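CT021 (Chlamydia trachomatis serovar L2, PDB 6UXD) is of unknown function but belongs to a family grouped with the LolA and LolB lipoprotein-handling proteins, to which its role may be related. Local coordinates at residues E146-T149 and L150-A154; I189-T193 and G194-I198. All blocks are in the same frame, centred on the assembly; numbering follows the deposited sequence.

Interaction 1 (E146-T149 and L150-A154); sequences ELIT and LPSSA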
ATOM      1  N   GLU A 146      -5.766 -10.034 -12.033  1.00 31.04           N
ATOM      2  CA  GLU A 146      -5.305  -8.929 -12.874  1.00 32.32           C
ATOM      3  C   GLU A 146      -6.209  -7.726 -12.625  1.00 32.52           C
ATOM      4  O   GLU A 146      -7.085  -7.369 -13.424  1.00 31.29           O
ATOM      5  CB  GLU A 146      -5.291  -9.329 -14.342  1.00 39.72           C
ATOM      6  CG  GLU A 146      -4.603 -10.618 -14.606  1.00 41.93           C
ATOM      7  CD  GLU A 146      -3.278 -10.759 -13.883  1.00 50.69           C
ATOM      8  OE1 GLU A 146      -2.448  -9.802 -13.980  1.00 35.42           O
ATOM      9  OE2 GLU A 146      -3.092 -11.844 -13.229  1.00 42.02           O
ATOM     10  N   LEU A 147      -5.983  -7.086 -11.473  1.00 31.64           N
ATOM     11  CA  LEU A 147      -6.892  -6.047 -11.032  1.00 30.59           C
ATOM     12  C   LEU A 147      -6.876  -4.796 -11.916  1.00 29.63           C
ATOM     13  O   LEU A 147      -7.845  -4.034 -11.874  1.00 29.95           O
ATOM     14  CB  LEU A 147      -6.585  -5.670  -9.586  1.00 35.79           C
ATOM     15  CG  LEU A 147      -6.593  -6.790  -8.545  1.00 34.72           C
ATOM     16  CD1 LEU A 147      -6.464  -6.216  -7.095  1.00 35.52           C
ATOM     17  CD2 LEU A 147      -7.831  -7.662  -8.670  1.00 38.43           C
ATOM     18  N   ILE A 148      -5.840  -4.578 -12.738  1.00 31.87           N
ATOM     19  CA  ILE A 148      -5.861  -3.419 -13.637  1.00 33.72           C
ATOM     20  C   ILE A 148      -6.909  -3.549 -14.735  1.00 36.45           C
ATOM     21  O   ILE A 148      -7.193  -2.557 -15.431  1.00 30.73           O
ATOM     22  CB  ILE A 148      -4.455  -3.170 -14.221  1.00 35.20           C
ATOM     23  CG1 ILE A 148      -4.292  -1.694 -14.669  1.00 32.70           C
ATOM     24  CG2 ILE A 148      -4.145  -4.101 -15.403  1.00 38.22           C
ATOM     25  CD1 ILE A 148      -4.877  -0.667 -13.671  1.00 34.39           C
ATOM     26  N   THR A 149      -7.541  -4.731 -14.883  1.00 31.38           N
ATOM     27  CA  THR A 149      -8.689  -4.850 -15.788  1.00 32.57           C
ATOM     28  C   THR A 149      -9.973  -4.311 -15.162  1.00 35.18           C
ATOM     29  O   THR A 149     -10.988  -4.182 -15.855  1.00 32.17           O
ATOM     30  CB  THR A 149      -8.912  -6.324 -16.232  1.00 32.02           C
ATOM     31  OG1 THR A 149      -9.108  -7.170 -15.091  1.00 33.45           O
ATOM     32  CG2 THR A 149      -7.735  -6.829 -17.020  1.00 30.30           C
ATOM     33  N   LEU A 150      -9.970  -3.981 -13.877  1.00 30.69           N
ATOM     34  CA  LEU A 150     -11.139  -3.317 -13.322  1.00 28.90           C
ATOM     35  C   LEU A 150     -11.299  -1.895 -13.888  1.00 29.95           C
ATOM     36  O   LEU A 150     -10.318  -1.247 -14.259  1.00 34.96           O
ATOM     37  CB  LEU A 150     -11.053  -3.242 -11.801  1.00 35.29           C
ATOM     38  CG  LEU A 150     -11.078  -4.588 -11.075  1.00 35.44           C
ATOM     39  CD1 LEU A 150     -10.777  -4.375  -9.628  1.00 31.45           C
ATOM     40  CD2 LEU A 150     -12.441  -5.281 -11.279  1.00 36.02           C
ATOM     41  N   PRO A 151     -12.533  -1.400 -13.973  1.00 28.91           N
ATOM     42  CA  PRO A 151     -12.760  -0.005 -14.375  1.00 34.55           C
ATOM     43  C   PRO A 151     -11.972   0.964 -13.508  1.00 31.32           C
ATOM     44  O   PRO A 151     -12.085   0.962 -12.285  1.00 30.06           O
ATOM     45  CB  PRO A 151     -14.268   0.175 -14.178  1.00 34.43           C
ATOM     46  CG  PRO A 151     -14.837  -1.222 -14.366  1.00 32.33           C
ATOM     47  CD  PRO A 151     -13.801  -2.121 -13.721  1.00 33.84           C
ATOM     48  N   SER A 152     -11.190   1.827 -14.155  1.00 34.51           N
ATOM     49  CA  SER A 152     -10.211   2.618 -13.433  1.00 35.42           C
ATOM     50  C   SER A 152     -10.102   4.007 -14.045  1.00 29.49           C
ATOM     51  O   SER A 152     -10.583   4.276 -15.154  1.00 30.55           O
ATOM     52  CB  SER A 152      -8.847   1.944 -13.448  1.00 34.27           C
ATOM     53  OG  SER A 152      -8.301   1.920 -14.771  1.00 34.52           O
ATOM     54  N   SER A 153      -9.442   4.878 -13.298  1.00 32.05           N
ATOM     55  CA  SER A 153      -8.998   6.172 -13.792  1.00 32.82           C
ATOM     56  C   SER A 153      -7.578   6.422 -13.304  1.00 32.40           C
ATOM     57  O   SER A 153      -7.142   5.874 -12.287  1.00 29.07           O
ATOM     58  CB  SER A 153      -9.955   7.254 -13.358  1.00 35.21           C
ATOM     59  OG  SER A 153     -11.171   7.047 -14.038  1.00 34.09           O
ATOM     60  N   ALA A 154      -6.838   7.211 -14.081  1.00 33.09           N
ATOM     61  CA  ALA A 154      -5.424   7.400 -13.829  1.00 33.15           C
ATOM     62  C   ALA A 154      -5.208   8.745 -13.143  1.00 29.77           C
ATOM     63  O   ALA A 154      -5.970   9.686 -13.341  1.00 27.57           O
ATOM     64  CB  ALA A 154      -4.618   7.345 -15.120  1.00 30.56           C
TER
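Leu-150 closes a short 3-10 turn by giving its backbone N-H to Leu-147 O (Leu-150 N to Leu-147 O, 2.9 Å). The bond is fairly straight, 160° at the hydrogen, but the donor sits above the plane of the carbonyl. The leucine side chain folds over the same oxygen, with its CB 3.3 Å from Leu-147 O, while its CD1 approaches Leu-147 CB at 4.4 Å. The preceding turn is held from within: Thr-149 N and Thr-149 OG1 both donate to Glu-146 O, the hydroxyl at 2.6 Å and nearly in line with C=O. Threonine suits this place because, with OG1 between its own N and carbonyl carbon (chi1 58°), the hydroxyl reaches back to that oxygen. Pro-151 follows in an extended conformation, its CD 4.1 Å from Thr-149 O; having no N-H, it cannot add another bond to the 3-10 turn, which fits the place where the turn gives way to the strand. Ser-152 begins the strand and turns its side chain toward the turn, OG lying 4.4 Å from Ile-148 CD1, a loose approach of a small polar group to an apolar tip. Ser-153 bonds instead through OG to Asn-177, and the small methyl of Ala-154 fits the buried position that comes next, against Leu-172 and Tyr-174. The turn thus links strand 142-144 to strand 152-158, which lies between strands 118-122 and 170-176. Leu-147 dips onto Thr-200 and Met-203 of strand 196-204, and Glu-146 forms a salt bridge with Lys-199 of that strand.

Interaction 2 (I189-T193 and G194-I198); sequences IDTPT and GTVII. Unlike the reference sequence in segment 189-193: Asp-190 (reference Glu).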
ATOM      1  N   ILE A 189       6.232   4.063 -12.151  1.00 47.43           N
ATOM      2  CA  ILE A 189       7.125   5.180 -11.853  1.00 52.06           C
ATOM      3  C   ILE A 189       8.341   5.141 -12.770  1.00 51.61           C
ATOM      4  O   ILE A 189       9.003   4.102 -12.891  1.00 53.60           O
ATOM      5  CB  ILE A 189       7.567   5.194 -10.373  1.00 53.77           C
ATOM      6  CG1 ILE A 189       8.544   6.348 -10.131  1.00 56.95           C
ATOM      7  CG2 ILE A 189       8.196   3.895  -9.974  1.00 55.90           C
ATOM      8  CD1 ILE A 189       8.575   6.848  -8.692  1.00 66.57           C
ATOM      9  N   ASP A 190       8.608   6.272 -13.433  1.00 55.83           N
ATOM     10  CA  ASP A 190       9.872   6.481 -14.133  1.00 60.79           C
ATOM     11  C   ASP A 190      11.045   6.343 -13.168  1.00 64.48           C
ATOM     12  O   ASP A 190      11.009   6.854 -12.043  1.00 61.64           O
ATOM     13  CB  ASP A 190       9.937   7.882 -14.750  1.00 55.91           C
ATOM     14  CG  ASP A 190       8.934   8.099 -15.868  1.00 71.07           C
ATOM     15  OD1 ASP A 190       8.196   7.150 -16.206  1.00 74.46           O
ATOM     16  OD2 ASP A 190       8.898   9.238 -16.415  1.00 66.71           O
ATOM     17  N   THR A 191      12.098   5.667 -13.615  1.00 64.58           N
ATOM     18  CA  THR A 191      13.376   5.730 -12.918  1.00 71.68           C
ATOM     19  C   THR A 191      14.508   5.750 -13.943  1.00 76.36           C
ATOM     20  O   THR A 191      14.258   5.637 -15.151  1.00 76.75           O
ATOM     21  CB  THR A 191      13.570   4.559 -11.951  1.00 68.65           C
ATOM     22  OG1 THR A 191      14.020   3.403 -12.671  1.00 73.56           O
ATOM     23  CG2 THR A 191      12.270   4.244 -11.201  1.00 68.12           C
ATOM     24  N   PRO A 192      15.758   5.923 -13.504  1.00 82.15           N
ATOM     25  CA  PRO A 192      16.878   5.839 -14.457  1.00 82.64           C
ATOM     26  C   PRO A 192      17.094   4.442 -15.021  1.00 78.44           C
ATOM     27  O   PRO A 192      17.483   4.317 -16.188  1.00 78.68           O
ATOM     28  CB  PRO A 192      18.079   6.311 -13.623  1.00 77.42           C
ATOM     29  CG  PRO A 192      17.475   7.148 -12.525  1.00 77.35           C
ATOM     30  CD  PRO A 192      16.173   6.480 -12.203  1.00 83.83           C
ATOM     31  N   THR A 193      16.842   3.386 -14.239  1.00 78.77           N
ATOM     32  CA  THR A 193      16.947   2.027 -14.761  1.00 74.40           C
ATOM     33  C   THR A 193      15.832   1.683 -15.740  1.00 78.15           C
ATOM     34  O   THR A 193      15.888   0.618 -16.367  1.00 83.81           O
ATOM     35  CB  THR A 193      16.909   0.995 -13.630  1.00 81.36           C
ATOM     36  OG1 THR A 193      15.542   0.657 -13.337  1.00 88.14           O
ATOM     37  CG2 THR A 193      17.590   1.534 -12.368  1.00 81.61           C
ATOM     38  N   GLY A 194      14.839   2.550 -15.891  1.00 74.86           N
ATOM     39  CA  GLY A 194      13.628   2.250 -16.630  1.00 76.17           C
ATOM     40  C   GLY A 194      12.416   2.242 -15.711  1.00 73.03           C
ATOM     41  O   GLY A 194      12.515   2.419 -14.496  1.00 70.93           O
ATOM     42  N   THR A 195      11.259   2.014 -16.321  1.00 64.43           N
ATOM     43  CA  THR A 195       9.999   2.118 -15.602  1.00 59.80           C
ATOM     44  C   THR A 195       9.810   0.957 -14.623  1.00 55.27           C
ATOM     45  O   THR A 195      10.262  -0.167 -14.842  1.00 54.12           O
ATOM     46  CB  THR A 195       8.840   2.192 -16.598  1.00 66.22           C
ATOM     47  OG1 THR A 195       8.714   3.542 -17.076  1.00 68.48           O
ATOM     48  CG2 THR A 195       7.518   1.750 -15.963  1.00 63.34           C
ATOM     49  N   VAL A 196       9.143   1.255 -13.516  1.00 53.66           N
ATOM     50  CA  VAL A 196       8.924   0.303 -12.439  1.00 49.72           C
ATOM     51  C   VAL A 196       7.437   0.221 -12.148  1.00 48.70           C
ATOM     52  O   VAL A 196       6.758   1.252 -12.046  1.00 46.66           O
ATOM     53  CB  VAL A 196       9.696   0.703 -11.173  1.00 51.06           C
ATOM     54  CG1 VAL A 196       9.319  -0.196 -10.040  1.00 53.35           C
ATOM     55  CG2 VAL A 196      11.181   0.666 -11.441  1.00 58.14           C
ATOM     56  N   ILE A 197       6.943  -1.009 -12.002  1.00 45.35           N
ATOM     57  CA  ILE A 197       5.534  -1.296 -11.787  1.00 42.85           C
ATOM     58  C   ILE A 197       5.398  -1.920 -10.411  1.00 38.81           C
ATOM     59  O   ILE A 197       6.084  -2.902 -10.099  1.00 40.66           O
ATOM     60  CB  ILE A 197       4.960  -2.260 -12.848  1.00 44.51           C
ATOM     61  CG1 ILE A 197       5.085  -1.682 -14.260  1.00 47.15           C
ATOM     62  CG2 ILE A 197       3.509  -2.603 -12.484  1.00 46.19           C
ATOM     63  CD1 ILE A 197       4.276  -0.460 -14.508  1.00 40.67           C
ATOM     64  N   ILE A 198       4.531  -1.343  -9.592  1.00 39.63           N
ATOM     65  CA  ILE A 198       4.038  -1.979  -8.381  1.00 39.97           C
ATOM     66  C   ILE A 198       2.606  -2.381  -8.681  1.00 39.45           C
ATOM     67  O   ILE A 198       1.754  -1.526  -8.969  1.00 35.21           O
ATOM     68  CB  ILE A 198       4.116  -1.064  -7.155  1.00 43.20           C
ATOM     69  CG1 ILE A 198       5.564  -0.633  -6.898  1.00 43.66           C
ATOM     70  CG2 ILE A 198       3.579  -1.785  -5.924  1.00 37.89           C
ATOM     71  CD1 ILE A 198       5.805   0.817  -7.173  1.00 53.69           C
TER
HETATM   72  O   HOH W   1      11.581   5.107 -16.525  1.00 60.42           O
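Ile-189 and Val-196 form the closing antiparallel, hydrogen-bonded pair of a beta hairpin that joins strand 186-189 to strand 196-204. Both backbone groups of each residue are used: Ile-189 N to Val-196 O and Val-196 N to Ile-189 O are each 2.9 Å, the first with its donor in the carbonyl plane. At the tip, Gly-194 N donates to Thr-191 O at 3.2 Å, from well above the plane of that carbonyl, closing a type I turn with Pro-192 and Thr-193 at its corners. The proline ring restricts phi to near the value a type I turn needs at its first corner (-68° here). Glycine fits position 194 because, at phi 115°, a CB would be jammed against Thr-193 O. Gly-194 O is gripped in turn by Thr-191 OG1 at 2.6 Å, in plane on a lone pair. The threonine hydroxyl gets there by lying between its own N and carbonyl carbon (chi1 82°), and it also accepts a longer bond from Thr-193 OG1 at 3.2 Å. Thr-191 N is satisfied by a water 3.0 Å away, which holds Thr-195 OG1 weakly as well. Beta-branched side chains supply the apolar side: Ile-189 CG2 lies 3.7 Å from Val-196 CB, the side chains side by side and pointing the same way, and Thr-191 CG2 meets Val-196 CG2 at 3.7 Å, the side chains crossing at about a right angle.

Interaction 1 comes first along the chain and is complete before interaction 2 begins. Their centres are 19 Å apart and their nearest atoms about 8 Å, so they do not touch, yet both reach the same sheet near the surface. The strand leaving interaction 1, 152-158, pairs antiparallel with 170-176, which pairs with 186-189, which pairs with 196-204 through the hairpin of interaction 2. Strand 196-204 also pairs antiparallel with 142-144, the strand that leads into interaction 1, so the two contacts are linked by strand pairing at both ends of the 3-10 connection. The two turns thus make separate strand-to-strand connections in the same antiparallel region, one by a 3-10 turn and one by a hairpin.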